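Local coordinates for hypothetical protein Cgl3021 (PDB 2NSF), which binds zinc and probably catalyses the mycothiol-dependent isomerization of maleylpyruvate, at residues D180-E183 with V184-R187. Sequence-based numbering, arbitrary orientation.
Sequences DIPE and VILR
Glu183 and Arg187, one helical turn apart, are joined by a salt bridge in which Glu183 OE2 lies 2.7 Å from Arg187 NH1. The oxygen reaches the guanidinium at its edge, in plane, while the carboxylate stands nearly perpendicular to that plane, at 86°. The N-H is poorly aimed, so the hydrogen bond within the pair is weak and charge attraction probably contributes much of the hold. With CG anti to the backbone N (chi1 -173°), the extended Glu183 chain runs obliquely across Arg187, its CG 3.1 Å from NH1. Arg187 bends at chi3 (-54°), folding the guanidinium back so that Glu183 O and Val184 CA lie over one face, toward its rim. In the backbone of the same turn, Arg187 N donates to Glu183 O at 2.8 Å. Pro182, the N-cap, starts the helix with its O, which accepts Leu186 N at 3.1 Å and, weakly, Ile185 N. Ile181, just before the cap, turns inward to an apolar cluster: its CG2 meets Ile185 CG2 at 3.5 Å, the side chains crossing at about a right angle, and its CB rests 3.8 Å from Leu186 CD2. This turn opens helix 183-199 between Leu35 of helix 29-49, Leu232 of helix 232-239 and Trp166 of helix 156-171, which also carries zinc ligands Glu164 and His168; the Ile181 side chain is about 9 Å from that of His168.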
loop_
_atom_site.group_PDB
_atom_site.type_symbol
_atom_site.label_atom_id
_atom_site.label_comp_id
_atom_site.label_asym_id
_atom_site.label_seq_id
_atom_site.Cartn_x
_atom_site.Cartn_y
_atom_site.Cartn_z
ATOM N N ASP A 180 1.755 13.658 3.214
ATOM C CA ASP A 180 2.499 13.190 4.384
ATOM C C ASP A 180 3.497 12.091 4.035
ATOM O O ASP A 180 4.463 11.855 4.762
ATOM C CB ASP A 180 1.548 12.617 5.449
ATOM C CG ASP A 180 0.722 13.678 6.136
ATOM O OD1 ASP A 180 1.210 14.822 6.275
ATOM O OD2 ASP A 180 -0.412 13.358 6.561
ATOM N N ILE A 181 3.258 11.419 2.916
ATOM C CA ILE A 181 4.100 10.302 2.502
ATOM C C ILE A 181 5.456 10.689 1.937
ATOM O O ILE A 181 5.544 11.507 1.014
ATOM C CB ILE A 181 3.362 9.436 1.461
ATOM C CG1 ILE A 181 2.004 9.007 2.024
ATOM C CG2 ILE A 181 4.202 8.216 1.098
ATOM C CD1 ILE A 181 1.095 8.350 0.999
ATOM N N PRO A 182 6.539 10.111 2.490
ATOM C CA PRO A 182 7.897 10.398 2.025
ATOM C C PRO A 182 7.982 10.270 0.509
ATOM O O PRO A 182 7.449 9.331 -0.082
ATOM C CB PRO A 182 8.735 9.352 2.745
ATOM C CG PRO A 182 8.032 9.236 4.061
ATOM C CD PRO A 182 6.569 9.196 3.647
ATOM N N GLU A 183 8.661 11.222 -0.116
ATOM C CA GLU A 183 8.797 11.239 -1.561
ATOM C C GLU A 183 9.322 9.937 -2.171
ATOM O O GLU A 183 8.853 9.517 -3.226
ATOM C CB GLU A 183 9.690 12.409 -1.965
ATOM C CG GLU A 183 9.775 12.649 -3.454
ATOM C CD GLU A 183 10.547 13.912 -3.771
ATOM O OE1 GLU A 183 10.133 14.987 -3.291
ATOM O OE2 GLU A 183 11.563 13.831 -4.490
ATOM N N VAL A 184 10.291 9.296 -1.524
ATOM C CA VAL A 184 10.833 8.060 -2.075
ATOM C C VAL A 184 9.726 7.013 -2.219
ATOM O O VAL A 184 9.728 6.220 -3.164
ATOM C CB VAL A 184 11.997 7.504 -1.204
ATOM C CG1 VAL A 184 11.480 7.044 0.153
ATOM C CG2 VAL A 184 12.696 6.369 -1.940
ATOM N N ILE A 185 8.767 7.026 -1.301
ATOM C CA ILE A 185 7.659 6.086 -1.374
ATOM C C ILE A 185 6.684 6.503 -2.469
ATOM O O ILE A 185 6.193 5.663 -3.221
ATOM C CB ILE A 185 6.937 5.974 -0.014
ATOM C CG1 ILE A 185 7.835 5.206 0.964
ATOM C CG2 ILE A 185 5.590 5.267 -0.181
ATOM C CD1 ILE A 185 7.316 5.161 2.376
ATOM N N LEU A 186 6.414 7.801 -2.579
ATOM C CA LEU A 186 5.510 8.292 -3.617
ATOM C C LEU A 186 6.080 8.022 -5.014
ATOM O O LEU A 186 5.351 7.607 -5.918
ATOM C CB LEU A 186 5.264 9.798 -3.452
ATOM C CG LEU A 186 4.421 10.240 -2.251
ATOM C CD1 LEU A 186 4.313 11.757 -2.238
ATOM C CD2 LEU A 186 3.027 9.612 -2.342
ATOM N N ARG A 187 7.379 8.261 -5.190
ATOM C CA ARG A 187 8.012 8.030 -6.486
ATOM C C ARG A 187 7.936 6.558 -6.866
ATOM O O ARG A 187 7.686 6.219 -8.025
ATOM C CB ARG A 187 9.481 8.467 -6.477
ATOM C CG ARG A 187 9.699 9.972 -6.432
ATOM C CD ARG A 187 11.143 10.316 -6.795
ATOM N NE ARG A 187 12.103 9.594 -5.964
ATOM C CZ ARG A 187 12.669 10.082 -4.865
ATOM N NH1 ARG A 187 12.385 11.310 -4.452
ATOM N NH2 ARG A 187 13.514 9.336 -4.168
#